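Local coordinates for SnoaL-like domain-containing protein (Xanthomonas campestris pv. campestris, PDB 3G8Z), which is of unknown function but has a cystatin-like alpha+beta fold and belongs to the SnoaL-like family, whose name comes from a polyketide cyclase, at residues 51-54 and 55-59; 61-65 and 66-70. One frame throughout, in Å; residues are numbered along the deposited sequence. Where two conformers were deposited one is given.

Interaction 1 (51-54 and 55-59)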
ATOM      1  N   TRP A  51      -7.325  -0.477  13.299  1.00 21.34           N
ATOM      2  CA  TRP A  51      -7.187   0.701  12.441  1.00 20.47           C
ATOM      3  C   TRP A  51      -5.883   1.446  12.751  1.00 20.74           C
ATOM      4  O   TRP A  51      -5.719   1.973  13.859  1.00 20.57           O
ATOM      5  CB  TRP A  51      -8.387   1.603  12.701  1.00 20.61           C
ATOM      6  CG  TRP A  51      -8.464   2.799  11.852  1.00 19.71           C
ATOM      7  CD1 TRP A  51      -7.676   3.908  11.927  1.00 20.63           C
ATOM      8  CD2 TRP A  51      -9.394   3.035  10.797  1.00 20.23           C
ATOM      9  NE1 TRP A  51      -8.051   4.824  10.970  1.00 20.97           N
ATOM     10  CE2 TRP A  51      -9.109   4.310  10.264  1.00 20.42           C
ATOM     11  CE3 TRP A  51     -10.451   2.300  10.258  1.00 19.45           C
ATOM     12  CZ2 TRP A  51      -9.855   4.867   9.224  1.00 22.43           C
ATOM     13  CZ3 TRP A  51     -11.186   2.863   9.225  1.00 20.48           C
ATOM     14  CH2 TRP A  51     -10.881   4.121   8.718  1.00 20.03           C
ATOM     15  N   HIS A  52      -4.947   1.458  11.801  1.00 19.95           N
ATOM     16  CA  HIS A  52      -3.642   2.114  12.005  1.00 20.47           C
ATOM     17  C   HIS A  52      -3.607   3.491  11.327  1.00 20.64           C
ATOM     18  O   HIS A  52      -3.600   3.594  10.097  1.00 21.48           O
ATOM     19  CB  HIS A  52      -2.484   1.280  11.449  1.00 20.61           C
ATOM     20  CG  HIS A  52      -2.492  -0.158  11.868  1.00 20.86           C
ATOM     21  ND1 HIS A  52      -2.014  -0.578  13.089  1.00 21.80           N
ATOM     22  CD2 HIS A  52      -2.848  -1.276  11.199  1.00 20.82           C
ATOM     23  CE1 HIS A  52      -2.115  -1.896  13.170  1.00 22.66           C
ATOM     24  NE2 HIS A  52      -2.590  -2.348  12.020  1.00 21.08           N
ATOM     25  N   GLN A  53      -3.592   4.541  12.128  1.00 20.61           N
ATOM     26  CA  GLN A  53      -3.577   5.894  11.614  1.00 20.95           C
ATOM     27  C   GLN A  53      -2.186   6.463  11.843  1.00 21.73           C
ATOM     28  O   GLN A  53      -1.727   6.558  12.994  1.00 22.31           O
ATOM     29  CB  GLN A  53      -4.633   6.716  12.354  1.00 21.52           C
ATOM     30  CG  GLN A  53      -4.842   8.136  11.820  1.00 23.08           C
ATOM     31  CD  GLN A  53      -5.800   8.227  10.638  1.00 23.99           C
ATOM     32  OE1 GLN A  53      -6.825   7.544  10.590  1.00 25.78           O
ATOM     33  NE2 GLN A  53      -5.467   9.081   9.682  1.00 22.06           N
ATOM     34  N   PRO A  54      -1.500   6.840  10.760  1.00 21.65           N
ATOM     35  CA  PRO A  54      -0.134   7.298  10.836  1.00 21.86           C
ATOM     36  C   PRO A  54       0.008   8.690  11.420  1.00 22.62           C
ATOM     37  O   PRO A  54      -0.976   9.402  11.615  1.00 22.99           O
ATOM     38  CB  PRO A  54       0.297   7.306   9.370  1.00 21.91           C
ATOM     39  CG  PRO A  54      -0.924   7.575   8.639  1.00 22.13           C
ATOM     40  CD  PRO A  54      -2.007   6.873   9.382  1.00 22.27           C
ATOM     41  N   GLY A  55       1.233   9.043  11.757  1.00 22.80           N
ATOM     42  CA  GLY A  55       1.562  10.419  12.020  1.00 23.51           C
ATOM     43  C   GLY A  55       1.655  10.779  13.481  1.00 23.85           C
ATOM     44  O   GLY A  55       1.850   9.937  14.351  1.00 23.13           O
ATOM     45  N   ASN A  56       1.491  12.064  13.737  1.00 24.74           N
ATOM     46  CA  ASN A  56       1.728  12.597  15.039  1.00 26.10           C
ATOM     47  C   ASN A  56       0.707  13.656  15.342  1.00 25.87           C
ATOM     48  O   ASN A  56       1.046  14.825  15.545  1.00 27.32           O
ATOM     49  CB  ASN A  56       3.146  13.148  15.069  1.00 27.15           C
ATOM     50  CG  ASN A  56       4.159  12.080  15.399  1.00 31.68           C
ATOM     51  OD1 ASN A  56       4.385  11.775  16.575  1.00 40.40           O
ATOM     52  ND2 ASN A  56       4.753  11.474  14.370  1.00 37.99           N
ATOM     53  N   HIS A  57      -0.554  13.250  15.319  1.00 24.38           N
ATOM     54  CA  HIS A  57      -1.658  14.150  15.637  1.00 23.27           C
ATOM     55  C   HIS A  57      -2.625  13.418  16.536  1.00 23.01           C
ATOM     56  O   HIS A  57      -2.381  12.275  16.917  1.00 23.60           O
ATOM     57  CB  HIS A  57      -2.356  14.606  14.355  1.00 22.93           C
ATOM     58  CG  HIS A  57      -2.825  13.475  13.497  1.00 19.50           C
ATOM     59  ND1 HIS A  57      -3.975  12.773  13.753  1.00 21.10           N
ATOM     60  CD2 HIS A  57      -2.294  12.928  12.377  1.00 20.20           C
ATOM     61  CE1 HIS A  57      -4.139  11.842  12.826  1.00 18.82           C
ATOM     62  NE2 HIS A  57      -3.135  11.923  11.974  1.00 17.52           N
ATOM     63  N   GLN A  58      -3.695  14.085  16.925  1.00 23.03           N
ATOM     64  CA  GLN A  58      -4.590  13.568  17.957  1.00 22.91           C
ATOM     65  C   GLN A  58      -5.277  12.246  17.629  1.00 22.66           C
ATOM     66  O   GLN A  58      -5.730  11.562  18.537  1.00 21.89           O
ATOM     67  CB  GLN A  58      -5.646  14.617  18.320  1.00 23.48           C
ATOM     68  CG  GLN A  58      -6.550  15.011  17.178  1.00 23.37           C
ATOM     69  CD  GLN A  58      -7.634  15.982  17.611  1.00 24.51           C
ATOM     70  OE1 GLN A  58      -8.399  15.680  18.512  1.00 25.10           O
ATOM     71  NE2 GLN A  58      -7.702  17.152  16.967  1.00 21.81           N
ATOM     72  N   PHE A  59      -5.349  11.875  16.354  1.00 21.85           N
ATOM     73  CA  PHE A  59      -5.978  10.599  15.959  1.00 21.92           C
ATOM     74  C   PHE A  59      -4.970   9.537  15.590  1.00 21.33           C
ATOM     75  O   PHE A  59      -5.345   8.446  15.198  1.00 21.41           O
ATOM     76  CB  PHE A  59      -6.934  10.809  14.775  1.00 22.22           C
ATOM     77  CG  PHE A  59      -7.950  11.886  15.020  1.00 22.37           C
ATOM     78  CD1 PHE A  59      -8.870  11.753  16.037  1.00 20.94           C
ATOM     79  CD2 PHE A  59      -7.945  13.060  14.266  1.00 23.76           C
ATOM     80  CE1 PHE A  59      -9.808  12.730  16.277  1.00 23.38           C
ATOM     81  CE2 PHE A  59      -8.875  14.041  14.508  1.00 23.49           C
ATOM     82  CZ  PHE A  59      -9.805  13.881  15.517  1.00 23.63           C
TER
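Gln53, the last residue of strand 49-53, reaches across the mouth of the turn that follows to meet Phe59 and His57. Its CB lies 3.4 Å from the carbonyl oxygen Phe59 O, and Gln53 CG also rests against that oxygen before approaching the imidazole, 3.9 Å from CE1 of His57. CG stands anti to the backbone N, and a bend at the next bond (chi2 84°) swings the amide out of line. The side chains of Gln53 and His57 cross at about a right angle, with amide and ring planes 62° apart. At the tip, OE1 of Gln53 turns back toward the strand and accepts a nearly straight hydrogen bond from NE1 of Trp51, 3.0 Å away. The oxygen lies in the plane of the indole, at its edge, whereas seen from the amide the donor is tilted 23° from the carbonyl plane. A glutamine suits this place: its methylene groups pack against the loop while its amide answers a buried indole N-H.

The imidazole of His57 is held from within the loop. Pro54 O lies 3.3 Å from NE2 of His57, reaching the ring obliquely. That oxygen is held by the hydroxyl of Ser60, which also pairs with the backbone N of His57. Gly55 has a positive phi that leaves no room for a CB beside the carbonyl oxygen of Pro54. Helix 139-146 covers the loop, with Trp146 meeting the rings of both His57 and Phe59. ND1 of His57 accepts a hydrogen bond from the backbone N of Phe59, two residues on, at 3.1 Å, the donor tilted out of the ring plane; this use of ND1 as an acceptor leaves it without a proton and fixes the rotation of the ring.

Interaction 2 (61-65 and 66-70)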
ATOM      1  N   GLY A  61      -2.126   6.645  15.697  1.00 19.20           N
ATOM      2  CA  GLY A  61      -1.971   5.445  16.499  1.00 20.38           C
ATOM      3  C   GLY A  61      -2.807   4.299  15.999  1.00 19.66           C
ATOM      4  O   GLY A  61      -3.478   4.413  14.978  1.00 20.38           O
ATOM      5  N   THR A  62      -2.762   3.192  16.723  1.00 20.20           N
ATOM      6  CA  THR A  62      -3.566   2.036  16.369  1.00 20.74           C
ATOM      7  C   THR A  62      -4.795   1.988  17.257  1.00 20.46           C
ATOM      8  O   THR A  62      -4.703   2.103  18.479  1.00 20.48           O
ATOM      9  CB  THR A  62      -2.753   0.738  16.463  1.00 21.19           C
ATOM     10  OG1 THR A  62      -1.682   0.809  15.519  1.00 21.81           O
ATOM     11  CG2 THR A  62      -3.613  -0.458  16.115  1.00 20.35           C
ATOM     12  N   HIS A  63      -5.950   1.855  16.631  1.00 19.84           N
ATOM     13  CA  HIS A  63      -7.213   1.822  17.338  1.00 21.51           C
ATOM     14  C   HIS A  63      -7.879   0.495  17.040  1.00 20.87           C
ATOM     15  O   HIS A  63      -7.782   0.002  15.931  1.00 20.79           O
ATOM     16  CB  HIS A  63      -8.070   2.975  16.859  1.00 21.04           C
ATOM     17  CG  HIS A  63      -7.326   4.267  16.829  1.00 24.34           C
ATOM     18  ND1 HIS A  63      -7.041   4.979  17.975  1.00 26.60           N
ATOM     19  CD2 HIS A  63      -6.772   4.955  15.805  1.00 24.60           C
ATOM     20  CE1 HIS A  63      -6.359   6.066  17.650  1.00 27.64           C
ATOM     21  NE2 HIS A  63      -6.183   6.074  16.338  1.00 25.40           N
ATOM     22  N   ARG A  64      -8.569  -0.063  18.024  0.50 20.79           N
ATOM     23  CA  ARG A  64      -9.165  -1.380  17.881  0.50 20.58           C
ATOM     24  C   ARG A  64     -10.638  -1.356  18.256  0.50 20.90           C
ATOM     25  O   ARG A  64     -11.011  -0.871  19.325  0.50 20.19           O
ATOM     26  CB  ARG A  64      -8.436  -2.380  18.770  0.50 20.79           C
ATOM     27  CG  ARG A  64      -8.987  -3.790  18.694  0.50 21.01           C
ATOM     28  CD  ARG A  64      -8.368  -4.550  17.565  0.50 22.44           C
ATOM     29  NE  ARG A  64      -8.668  -5.979  17.603  0.50 22.56           N
ATOM     30  CZ  ARG A  64      -7.765  -6.946  17.758  0.50 22.79           C
ATOM     31  NH1 ARG A  64      -6.475  -6.667  17.918  0.50 22.90           N
ATOM     32  NH2 ARG A  64      -8.158  -8.211  17.756  0.50 23.57           N
ATOM     33  N   GLY A  65     -11.468  -1.898  17.374  1.00 20.81           N
ATOM     34  CA  GLY A  65     -12.881  -1.980  17.613  1.00 21.54           C
ATOM     35  C   GLY A  65     -13.641  -0.779  17.108  1.00 22.17           C
ATOM     36  O   GLY A  65     -13.189   0.347  17.259  1.00 21.30           O
HETATM   37  N   MSE A  66     -14.795  -1.039  16.505  1.00 23.36           N
HETATM   38  CA  MSE A  66     -15.697   0.017  16.047  1.00 24.82           C
HETATM   39  C   MSE A  66     -16.223   0.861  17.199  1.00 25.05           C
HETATM   40  O   MSE A  66     -16.628   2.005  16.983  1.00 25.72           O
HETATM   41  CB  MSE A  66     -16.863  -0.569  15.256  1.00 25.53           C
HETATM   42  CG  MSE A  66     -16.508  -0.908  13.836  1.00 27.32           C
HETATM   43 SE   MSE A  66     -15.961   0.655  12.795  0.75 33.32          SE
HETATM   44  CE  MSE A  66     -17.612   1.644  12.874  1.00 30.87           C
ATOM     45  N   ALA A  67     -16.196   0.325  18.424  1.00 24.64           N
ATOM     46  CA  ALA A  67     -16.590   1.117  19.593  1.00 24.55           C
ATOM     47  C   ALA A  67     -15.710   2.341  19.711  1.00 24.37           C
ATOM     48  O   ALA A  67     -16.155   3.385  20.182  1.00 23.92           O
ATOM     49  CB  ALA A  67     -16.539   0.284  20.886  1.00 24.82           C
ATOM     50  N   VAL A  68     -14.467   2.208  19.254  1.00 23.86           N
ATOM     51  CA  VAL A  68     -13.480   3.287  19.280  1.00 23.99           C
ATOM     52  C   VAL A  68     -13.388   3.985  17.929  1.00 23.88           C
ATOM     53  O   VAL A  68     -13.393   5.225  17.842  1.00 23.51           O
ATOM     54  CB  VAL A  68     -12.072   2.730  19.644  1.00 23.90           C
ATOM     55  CG1 VAL A  68     -10.978   3.731  19.294  1.00 25.75           C
ATOM     56  CG2 VAL A  68     -12.035   2.317  21.140  1.00 25.69           C
ATOM     57  N   VAL A  69     -13.298   3.187  16.874  1.00 22.99           N
ATOM     58  CA  VAL A  69     -13.143   3.739  15.538  1.00 23.46           C
ATOM     59  C   VAL A  69     -14.348   4.559  15.079  1.00 23.37           C
ATOM     60  O   VAL A  69     -14.165   5.591  14.455  1.00 24.09           O
ATOM     61  CB  VAL A  69     -12.844   2.651  14.483  1.00 22.65           C
ATOM     62  CG1 VAL A  69     -12.938   3.232  13.057  1.00 24.38           C
ATOM     63  CG2 VAL A  69     -11.472   2.054  14.716  1.00 22.60           C
ATOM     64  N   GLY A  70     -15.568   4.111  15.354  1.00 23.25           N
ATOM     65  CA  GLY A  70     -16.742   4.869  14.920  1.00 23.72           C
ATOM     66  C   GLY A  70     -16.734   6.291  15.477  1.00 24.01           C
ATOM     67  O   GLY A  70     -16.776   7.269  14.736  1.00 25.03           O
TER
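Val68 and Val69, neighbours in the first turn of helix 66-79, approach CB of His63 with one methyl each. CG1 of Val68 comes to 3.9 Å from His63 CB and CG2 of Val69 to 4.1 Å from the same atom, so the strand residue offers its methylene to two branched side chains. The imidazole itself is carried away from the helix: CG is anti to the carbonyl carbon (chi1 -48°), one face of the ring lies over the backbone C of Gly61, and NE2 is hydrogen-bonded to Phe59 O. Histidine thus combines an apolar base that packs on the helix with a polar end that ties down the preceding loop. In Val68, CG2 turns toward the strand's end, 3.8 Å from Arg64 O.

Between strand and helix stands Gly65, the N-cap residue. Its carbonyl oxygen receives two backbone N-H groups: Val69 N lies 2.9 Å from Gly65 O, nearly straight and in the carbonyl plane, and Val68 N lies 3.0 Å from it, more bent and from above that plane. The first is the i to i+4 bond that opens the helix. The positive phi of Gly65 would press any CB against the carbonyl before it, which suits glycine to this abrupt change of direction.

The short axes of strand 61-64 and helix 66-70 make an angle of 126° and pass 6.8 Å apart, so the chain folds back at the outermost strand of the sheet within this chain. Val69 carries the helix inward onto Val49 and Trp51 of strand 49-53, the neighbour of strand 61-64 in the sheet.

Both interactions belong to a beta-hairpin (strands 49-53 and 61-64) followed by helix 66-79: interaction 1 is the loop leaving strand 49-53, interaction 2 the turn from strand 61-64 into the helix. The two strands are antiparallel neighbours, joined by probable hydrogen bonds from Trp51 N to His63 O and from Gly61 N to Gln53 O, and Trp51 CB packs 3.7 Å from Val69 CG2. Interaction 1 is the buried one, where polar groups of Gln53, Trp51 and His57 are met by partners within the protein, and it is covered by helix 139-146. Interaction 2 lies nearer the surface; against the side-chain hydrogen bonds of interaction 1 it sets aliphatic packing and the backbone bonds that begin a helix.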